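PDB 7CBC: De novo designed switch protein caging a hemagglutinin binder (sCageHA267_1S) from Synthetic construct, which serves as a designed biosensor switch, a six-helix bundle that cages a hemagglutinin binder, probably holding it inactive until the cage opens. Local coordinates for residues R32-N37 with E230-L235; L40-V45 with K250-S255; E162-A167 with A224-Q229. All blocks are in the same frame, centred on the assembly; numbering follows the deposited sequence.

Interaction 1: R32-N37 with E230-L235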
loop_
_atom_site.group_PDB
_atom_site.type_symbol
_atom_site.label_atom_id
_atom_site.label_comp_id
_atom_site.label_asym_id
_atom_site.label_seq_id
_atom_site.Cartn_x
_atom_site.Cartn_y
_atom_site.Cartn_z
ATOM N N ARG A 32 -7.206 11.389 -3.715
ATOM C CA ARG A 32 -8.530 11.996 -3.814
ATOM C C ARG A 32 -8.978 12.559 -2.474
ATOM O O ARG A 32 -9.464 13.693 -2.410
ATOM C CB ARG A 32 -9.560 10.994 -4.331
ATOM C CG ARG A 32 -9.187 10.290 -5.628
ATOM C CD ARG A 32 -9.363 11.161 -6.857
ATOM N NE ARG A 32 -8.350 12.204 -6.939
ATOM C CZ ARG A 32 -7.126 12.036 -7.424
ATOM N NH1 ARG A 32 -6.733 10.848 -7.894
ATOM N NH2 ARG A 32 -6.287 13.063 -7.439
ATOM N N LEU A 33 -8.831 11.781 -1.392
ATOM C CA LEU A 33 -9.227 12.268 -0.066
ATOM C C LEU A 33 -8.517 13.570 0.284
ATOM O O LEU A 33 -9.133 14.519 0.791
ATOM C CB LEU A 33 -8.926 11.218 1.000
ATOM C CG LEU A 33 -9.790 9.966 1.072
ATOM C CD1 LEU A 33 -9.206 8.991 2.088
ATOM C CD2 LEU A 33 -11.230 10.314 1.419
ATOM N N GLN A 34 -7.202 13.613 0.054
ATOM C CA GLN A 34 -6.431 14.823 0.321
ATOM C C GLN A 34 -6.939 15.990 -0.508
ATOM O O GLN A 34 -7.054 17.120 -0.012
ATOM C CB GLN A 34 -4.952 14.574 0.018
ATOM C CG GLN A 34 -4.066 15.778 0.247
ATOM C CD GLN A 34 -3.910 16.101 1.713
ATOM O OE1 GLN A 34 -4.563 15.501 2.572
ATOM N NE2 GLN A 34 -3.021 17.036 2.016
ATOM N N GLU A 35 -7.230 15.732 -1.781
ATOM C CA GLU A 35 -7.759 16.761 -2.664
ATOM C C GLU A 35 -9.039 17.364 -2.096
ATOM O O GLU A 35 -9.234 18.587 -2.140
ATOM C CB GLU A 35 -7.990 16.153 -4.048
ATOM C CG GLU A 35 -8.229 17.164 -5.131
ATOM C CD GLU A 35 -8.260 16.553 -6.512
ATOM O OE1 GLU A 35 -7.914 15.343 -6.666
ATOM O OE2 GLU A 35 -8.627 17.303 -7.444
ATOM N N LEU A 36 -9.905 16.519 -1.522
ATOM C CA LEU A 36 -11.114 17.003 -0.859
ATOM C C LEU A 36 -10.788 17.800 0.395
ATOM O O LEU A 36 -11.395 18.848 0.650
ATOM C CB LEU A 36 -12.033 15.839 -0.500
ATOM C CG LEU A 36 -12.612 15.016 -1.636
ATOM C CD1 LEU A 36 -13.676 14.091 -1.065
ATOM C CD2 LEU A 36 -13.198 15.942 -2.705
ATOM N N ASN A 37 -9.871 17.297 1.224
ATOM C CA ASN A 37 -9.563 18.016 2.454
ATOM C C ASN A 37 -9.036 19.416 2.160
ATOM O O ASN A 37 -9.441 20.390 2.811
ATOM C CB ASN A 37 -8.573 17.230 3.308
ATOM C CG ASN A 37 -8.414 17.823 4.695
ATOM O OD1 ASN A 37 -9.232 17.584 5.588
ATOM N ND2 ASN A 37 -7.364 18.615 4.883
ATOM N N GLU A 230 0.685 15.678 8.419
ATOM C CA GLU A 230 1.421 16.792 9.014
ATOM C C GLU A 230 1.154 18.095 8.266
ATOM O O GLU A 230 0.971 19.146 8.890
ATOM C CB GLU A 230 2.916 16.492 9.057
ATOM C CG GLU A 230 3.351 15.698 10.279
ATOM C CD GLU A 230 3.919 16.581 11.378
ATOM O OE1 GLU A 230 3.150 17.011 12.270
ATOM O OE2 GLU A 230 5.142 16.850 11.346
ATOM N N LEU A 231 1.116 18.048 6.934
ATOM C CA LEU A 231 0.661 19.210 6.175
ATOM C C LEU A 231 -0.719 19.654 6.623
ATOM O O LEU A 231 -0.972 20.859 6.785
ATOM C CB LEU A 231 0.625 18.902 4.682
ATOM C CG LEU A 231 1.931 18.851 3.900
ATOM C CD1 LEU A 231 1.600 18.773 2.425
ATOM C CD2 LEU A 231 2.787 20.076 4.200
ATOM N N ASN A 232 -1.635 18.699 6.801
ATOM C CA ASN A 232 -3.015 19.049 7.123
ATOM C C ASN A 232 -3.108 19.786 8.457
ATOM O O ASN A 232 -3.742 20.841 8.551
ATOM C CB ASN A 232 -3.880 17.794 7.127
ATOM C CG ASN A 232 -4.180 17.298 5.740
ATOM O OD1 ASN A 232 -3.956 17.997 4.753
ATOM N ND2 ASN A 232 -4.683 16.077 5.649
ATOM N N LEU A 233 -2.467 19.255 9.499
ATOM C CA LEU A 233 -2.488 19.929 10.789
ATOM C C LEU A 233 -1.793 21.286 10.719
ATOM O O LEU A 233 -2.319 22.282 11.236
ATOM C CB LEU A 233 -1.847 19.039 11.851
ATOM C CG LEU A 233 -2.535 17.681 11.994
ATOM C CD1 LEU A 233 -1.583 16.655 12.593
ATOM C CD2 LEU A 233 -3.801 17.797 12.838
ATOM N N ASP A 234 -0.625 21.352 10.070
ATOM C CA ASP A 234 0.072 22.627 9.899
ATOM C C ASP A 234 -0.806 23.643 9.176
ATOM O O ASP A 234 -0.798 24.835 9.507
ATOM C CB ASP A 234 1.379 22.414 9.126
ATOM C CG ASP A 234 2.486 21.776 9.980
ATOM O OD1 ASP A 234 2.209 21.400 11.145
ATOM O OD2 ASP A 234 3.628 21.628 9.470
ATOM N N LEU A 235 -1.573 23.188 8.185
ATOM C CA LEU A 235 -2.444 24.091 7.447
ATOM C C LEU A 235 -3.623 24.543 8.299
ATOM O O LEU A 235 -4.025 25.715 8.241
ATOM C CB LEU A 235 -2.930 23.403 6.178
ATOM C CG LEU A 235 -3.934 24.148 5.309
ATOM C CD1 LEU A 235 -3.297 25.385 4.677
ATOM C CD2 LEU A 235 -4.478 23.210 4.247
#
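A buried hydrogen-bonded polar layer of the six-helix bundle is built here, where Q34 on helix 3-46 meets N232 on helix 195-239. The two helices run in the same general direction, with N37 and N232 closest in the backbone, their CA atoms 8.1 Å apart. Q34 and N232 reach into the gap from opposite directions and pair by their primary amides in a two-point, reciprocal fashion, each giving one N-H and accepting one at its oxygen. N232 ND2 donates to Q34 OE1 at 3.1 Å, in the carbonyl plane and on a lone pair, with an angle of 152° at the hydrogen. The return bond, from Q34 NE2 to N232 OD1, is 3.0 Å long and less straight, its donor tilted from the carbonyl plane of N232. With the amide planes nearly coplanar, 23° apart, the two bonds hold both groups against rotation. Q34 needs a bend to get there: CG is anti to the backbone N, and the turn at chi2 (71°) brings its amide round to N232. Q34 NE2 is also hydrogen-bonded, and more strongly, to S259 OG of helix 245-268, which thereby joins the layer, while N133 of helix 99-142 packs against both N37 and N232. Buried polar networks of this kind are used in de novo bundles to specify helix pairing, a role consistent with this layer. The N37 side chain also approaches N232 from the opposite direction, with N37 ND2 3.6 Å from N232 CG.

Interaction 2: L40-V45 with K250-S255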
loop_
_atom_site.group_PDB
_atom_site.type_symbol
_atom_site.label_atom_id
_atom_site.label_comp_id
_atom_site.label_asym_id
_atom_site.label_seq_id
_atom_site.Cartn_x
_atom_site.Cartn_y
_atom_site.Cartn_z
ATOM N N LEU A 40 -11.888 21.565 1.159
ATOM C CA LEU A 40 -12.750 21.900 2.286
ATOM C C LEU A 40 -12.131 22.991 3.153
ATOM O O LEU A 40 -12.827 23.917 3.600
ATOM C CB LEU A 40 -13.029 20.646 3.107
ATOM C CG LEU A 40 -13.836 20.914 4.374
ATOM C CD1 LEU A 40 -15.154 21.625 4.034
ATOM C CD2 LEU A 40 -14.070 19.626 5.162
ATOM N N VAL A 41 -10.825 22.898 3.410
ATOM C CA VAL A 41 -10.155 23.958 4.155
ATOM C C VAL A 41 -10.309 25.287 3.432
ATOM O O VAL A 41 -10.585 26.323 4.051
ATOM C CB VAL A 41 -8.675 23.610 4.371
ATOM C CG1 VAL A 41 -7.946 24.804 4.946
ATOM C CG2 VAL A 41 -8.559 22.429 5.290
ATOM N N TYR A 42 -10.150 25.274 2.104
ATOM C CA TYR A 42 -10.192 26.512 1.338
ATOM C C TYR A 42 -11.559 27.176 1.440
ATOM O O TYR A 42 -11.658 28.407 1.520
ATOM C CB TYR A 42 -9.821 26.239 -0.121
ATOM C CG TYR A 42 -9.609 27.495 -0.945
ATOM C CD1 TYR A 42 -8.328 27.958 -1.232
ATOM C CD2 TYR A 42 -10.687 28.217 -1.436
ATOM C CE1 TYR A 42 -8.130 29.114 -1.984
ATOM C CE2 TYR A 42 -10.498 29.369 -2.172
ATOM C CZ TYR A 42 -9.224 29.811 -2.458
ATOM O OH TYR A 42 -9.056 30.961 -3.206
ATOM N N LEU A 43 -12.627 26.377 1.451
ATOM C CA LEU A 43 -13.963 26.945 1.543
ATOM C C LEU A 43 -14.288 27.408 2.953
ATOM O O LEU A 43 -15.046 28.370 3.123
ATOM C CB LEU A 43 -14.998 25.930 1.064
ATOM C CG LEU A 43 -15.773 26.418 -0.166
ATOM C CD1 LEU A 43 -16.923 25.479 -0.471
ATOM C CD2 LEU A 43 -16.274 27.864 0.012
ATOM N N ALA A 44 -13.728 26.748 3.967
ATOM C CA ALA A 44 -13.926 27.172 5.347
ATOM C C ALA A 44 -13.312 28.536 5.630
ATOM O O ALA A 44 -13.708 29.186 6.599
ATOM C CB ALA A 44 -13.339 26.135 6.304
ATOM N N VAL A 45 -12.336 28.962 4.823
ATOM C CA VAL A 45 -11.793 30.313 4.941
ATOM C C VAL A 45 -12.829 31.340 4.495
ATOM O O VAL A 45 -12.959 32.415 5.094
ATOM C CB VAL A 45 -10.488 30.423 4.127
ATOM C CG1 VAL A 45 -10.040 31.859 4.006
ATOM C CG2 VAL A 45 -9.391 29.574 4.756
ATOM N N LYS A 250 -3.115 31.303 -0.142
ATOM C CA LYS A 250 -1.844 30.910 -0.732
ATOM C C LYS A 250 -1.058 29.922 0.128
ATOM O O LYS A 250 -0.226 29.183 -0.412
ATOM C CB LYS A 250 -0.988 32.147 -1.027
ATOM C CG LYS A 250 -0.672 32.313 -2.511
ATOM C CD LYS A 250 0.330 33.428 -2.769
ATOM C CE LYS A 250 0.788 33.428 -4.226
ATOM N NZ LYS A 250 -0.355 33.515 -5.187
ATOM N N ALA A 251 -1.293 29.889 1.444
ATOM C CA ALA A 251 -0.780 28.782 2.246
ATOM C C ALA A 251 -1.437 27.467 1.849
ATOM O O ALA A 251 -0.832 26.397 1.987
ATOM C CB ALA A 251 -0.998 29.054 3.735
ATOM N N ILE A 252 -2.676 27.532 1.360
ATOM C CA ILE A 252 -3.333 26.354 0.812
ATOM C C ILE A 252 -2.721 25.985 -0.532
ATOM O O ILE A 252 -2.436 24.811 -0.802
ATOM C CB ILE A 252 -4.845 26.600 0.692
ATOM C CG1 ILE A 252 -5.474 26.734 2.078
ATOM C CG2 ILE A 252 -5.500 25.507 -0.126
ATOM C CD1 ILE A 252 -6.838 27.367 2.057
ATOM N N ALA A 253 -2.513 26.981 -1.398
ATOM C CA ALA A 253 -1.849 26.714 -2.670
ATOM C C ALA A 253 -0.491 26.050 -2.453
ATOM O O ALA A 253 -0.134 25.097 -3.155
ATOM C CB ALA A 253 -1.701 28.011 -3.462
ATOM N N ARG A 254 0.267 26.534 -1.466
ATOM C CA ARG A 254 1.543 25.925 -1.111
ATOM C C ARG A 254 1.348 24.501 -0.600
ATOM O O ARG A 254 2.140 23.604 -0.916
ATOM C CB ARG A 254 2.240 26.803 -0.065
ATOM C CG ARG A 254 3.528 26.266 0.554
ATOM C CD ARG A 254 4.272 27.379 1.342
ATOM N NE ARG A 254 3.804 27.571 2.721
ATOM C CZ ARG A 254 3.109 28.627 3.143
ATOM N NH1 ARG A 254 2.784 29.593 2.291
ATOM N NH2 ARG A 254 2.737 28.727 4.420
ATOM N N SER A 255 0.290 24.272 0.183
ATOM C CA SER A 255 0.006 22.931 0.677
ATOM C C SER A 255 -0.460 22.003 -0.435
ATOM O O SER A 255 -0.177 20.800 -0.388
ATOM C CB SER A 255 -1.036 22.983 1.792
ATOM O OG SER A 255 -0.418 23.240 3.037
#
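I252 of helix 245-268 fits against one turn of helix 3-46, meeting Y42 most extensively and V41 to a smaller degree. The helices are antiparallel (177° between the short segments), and their axes come within 10.3 Å. I252 is the centre of the contact: its CB points at the other helix, and CD1 lies anti to CA about the CB-CG1 bond (chi2 163°), which carries it up to the backbone of Y42. There I252 CD1 lies 3.5 Å from Y42 CA and 3.7 Å from Y42 CD1. The Y42 side chain crosses that of I252 at about a right angle. Its ring turns an edge to the second branch, with I252 CG2 in the ring plane and 3.9 Å from Y42 CD1. V41 and V45, one turn apart, supply methyls to the same terminal carbon: V41 CG1 at 4.0 Å from I252 CD1 and V45 CG2 at 4.3 Å. Y42 also touches R249 and remains partly exposed, marking the outer border of the interface, whereas V41 and I252 are buried and both meet L235 of helix 195-239. This is ordinary packing between the first and sixth helices of the bundle. Since it rests entirely on carbon contacts between the two segments, its strength should come from burial and close shape fit, with little directional preference of its own.

Interaction 3: E162-A167 with A224-Q229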
loop_
_atom_site.group_PDB
_atom_site.type_symbol
_atom_site.label_atom_id
_atom_site.label_comp_id
_atom_site.label_asym_id
_atom_site.label_seq_id
_atom_site.Cartn_x
_atom_site.Cartn_y
_atom_site.Cartn_z
ATOM N N GLU A 162 -1.926 9.177 17.270
ATOM C CA GLU A 162 -2.431 7.892 17.747
ATOM C C GLU A 162 -2.911 7.030 16.584
ATOM O O GLU A 162 -2.616 5.833 16.533
ATOM C CB GLU A 162 -3.563 8.094 18.760
ATOM C CG GLU A 162 -3.158 8.837 20.047
ATOM C CD GLU A 162 -4.342 9.132 20.983
ATOM O OE1 GLU A 162 -5.467 8.632 20.729
ATOM O OE2 GLU A 162 -4.139 9.856 21.988
ATOM N N ILE A 163 -3.645 7.620 15.635
ATOM C CA ILE A 163 -4.140 6.849 14.490
ATOM C C ILE A 163 -2.976 6.342 13.637
ATOM O O ILE A 163 -2.931 5.170 13.244
ATOM C CB ILE A 163 -5.115 7.699 13.654
ATOM C CG1 ILE A 163 -6.427 7.933 14.405
ATOM C CG2 ILE A 163 -5.374 7.039 12.298
ATOM C CD1 ILE A 163 -7.260 9.099 13.838
ATOM N N ILE A 164 -2.024 7.222 13.323
ATOM C CA ILE A 164 -0.895 6.820 12.496
ATOM C C ILE A 164 -0.007 5.827 13.236
ATOM O O ILE A 164 0.542 4.894 12.628
ATOM C CB ILE A 164 -0.113 8.056 12.030
ATOM C CG1 ILE A 164 -0.887 8.766 10.921
ATOM C CG2 ILE A 164 1.270 7.659 11.509
ATOM C CD1 ILE A 164 -0.262 10.048 10.525
ATOM N N ASP A 165 0.143 5.997 14.554
ATOM C CA ASP A 165 0.973 5.073 15.323
ATOM C C ASP A 165 0.389 3.670 15.343
ATOM O O ASP A 165 1.148 2.694 15.359
ATOM C CB ASP A 165 1.183 5.563 16.765
ATOM C CG ASP A 165 2.198 6.710 16.871
ATOM O OD1 ASP A 165 2.823 7.055 15.844
ATOM O OD2 ASP A 165 2.401 7.238 17.996
ATOM N N GLU A 166 -0.944 3.528 15.349
ATOM C CA GLU A 166 -1.488 2.170 15.324
ATOM C C GLU A 166 -1.416 1.553 13.926
ATOM O O GLU A 166 -1.327 0.322 13.793
ATOM C CB GLU A 166 -2.920 2.151 15.874
ATOM C CG GLU A 166 -4.013 2.563 14.919
ATOM C CD GLU A 166 -5.408 2.447 15.544
ATOM O OE1 GLU A 166 -5.779 1.331 15.975
ATOM O OE2 GLU A 166 -6.133 3.474 15.618
ATOM N N ALA A 167 -1.422 2.384 12.883
ATOM C CA ALA A 167 -1.153 1.894 11.537
ATOM C C ALA A 167 0.287 1.418 11.405
ATOM O O ALA A 167 0.558 0.411 10.744
ATOM C CB ALA A 167 -1.456 2.986 10.510
ATOM N N ALA A 224 3.591 8.322 3.223
ATOM C CA ALA A 224 2.876 9.383 2.528
ATOM C C ALA A 224 1.672 9.851 3.329
ATOM O O ALA A 224 1.385 11.056 3.384
ATOM C CB ALA A 224 2.440 8.900 1.148
ATOM N N LEU A 225 0.941 8.917 3.944
ATOM C CA LEU A 225 -0.209 9.307 4.754
ATOM C C LEU A 225 0.215 10.194 5.919
ATOM O O LEU A 225 -0.410 11.235 6.177
ATOM C CB LEU A 225 -0.941 8.063 5.258
ATOM C CG LEU A 225 -2.194 8.257 6.120
ATOM C CD1 LEU A 225 -3.242 9.095 5.374
ATOM C CD2 LEU A 225 -2.793 6.913 6.615
ATOM N N ALA A 226 1.288 9.810 6.622
ATOM C CA ALA A 226 1.774 10.610 7.746
ATOM C C ALA A 226 2.237 11.993 7.295
ATOM O O ALA A 226 1.862 13.010 7.898
ATOM C CB ALA A 226 2.894 9.878 8.474
ATOM N N GLN A 227 3.043 12.060 6.233
ATOM C CA GLN A 227 3.478 13.366 5.734
ATOM C C GLN A 227 2.295 14.223 5.289
ATOM O O GLN A 227 2.281 15.444 5.521
ATOM C CB GLN A 227 4.468 13.187 4.594
ATOM C CG GLN A 227 5.867 12.866 5.069
ATOM C CD GLN A 227 6.782 12.508 3.918
ATOM O OE1 GLN A 227 6.449 11.658 3.092
ATOM N NE2 GLN A 227 7.940 13.161 3.849
ATOM N N LEU A 228 1.295 13.613 4.646
ATOM C CA LEU A 228 0.110 14.371 4.263
ATOM C C LEU A 228 -0.623 14.916 5.484
ATOM O O LEU A 228 -1.142 16.036 5.457
ATOM C CB LEU A 228 -0.824 13.502 3.433
ATOM C CG LEU A 228 -0.451 13.367 1.964
ATOM C CD1 LEU A 228 -1.628 12.768 1.218
ATOM C CD2 LEU A 228 -0.028 14.696 1.361
ATOM N N GLN A 229 -0.687 14.137 6.564
ATOM C CA GLN A 229 -1.417 14.594 7.737
ATOM C C GLN A 229 -0.649 15.661 8.504
ATOM O O GLN A 229 -1.268 16.478 9.187
ATOM C CB GLN A 229 -1.752 13.417 8.646
ATOM C CG GLN A 229 -2.606 13.757 9.853
ATOM C CD GLN A 229 -4.013 14.247 9.515
ATOM O OE1 GLN A 229 -4.497 14.104 8.385
ATOM N NE2 GLN A 229 -4.684 14.808 10.512
#
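Q229 OE1, on helix 195-239, accepts a hydrogen bond from N133 ND2 and a weak one from N232 ND2, while the other end of the same amide, NE2, is bonded to S160 OG. S160 stands one turn before I164 on helix 146-190, so this amide ties the two facing antiparallel helices together just beside their apolar contact and brings in helix 99-142 through N133. The bend that allows this lies at chi2 (65°), beyond a CG anti to the backbone N (chi1 -176°). The aliphatic root of Q229 meanwhile serves the packing: Q229 CB is 4.1 Å from I164 CD1.

I164 makes the body of the contact. Its CB points toward helix 195-239, and CG1, lying beside the backbone N and anti to the carbonyl carbon, continues almost fully extended (chi2 174°) to set the terminal methyl against A226. I164 CD1 presses on A226 CA at 3.5 Å, tighter than usual for two carbons, and stands 3.8 Å from A226 CB. The second branch also meets the alanine methyl, with I164 CG2 4.1 Å from A226 CB. Here the small alanine lets the isoleucine reach the helix backbone itself, and the CA atoms of I164 and A226 are just 6.6 Å apart. L225 packs on F122 and L129 of helix 99-142.

The site therefore joins a close isoleucine-on-alanine fit to a buried amide satisfied at both ends. The apolar part would supply burial, and the polar part a directional link that a purely hydrocarbon interface between the fourth and fifth helices would lack.

The three sites lie on the same side of the chain's centre and form a connected series through the six-helix bundle. Interactions 1 and 2, with centres about 9 Å apart, share helix 3-46 and meet through L235: its CD1 is 3.6 Å from I252 CG1 and its CD2 3.9 Å from V41 CG1, so the polar layer is followed directly by hydrocarbon. Interactions 1 and 3 share helix 195-239, their centres about 12 Å apart, and touch where Q34 NE2 comes 3.9 Å from L228 CD2. Interactions 2 and 3 do not touch, their nearest atoms being about 6 Å apart. Interaction 1 thus bridges the first-sixth and fourth-fifth helix interfaces.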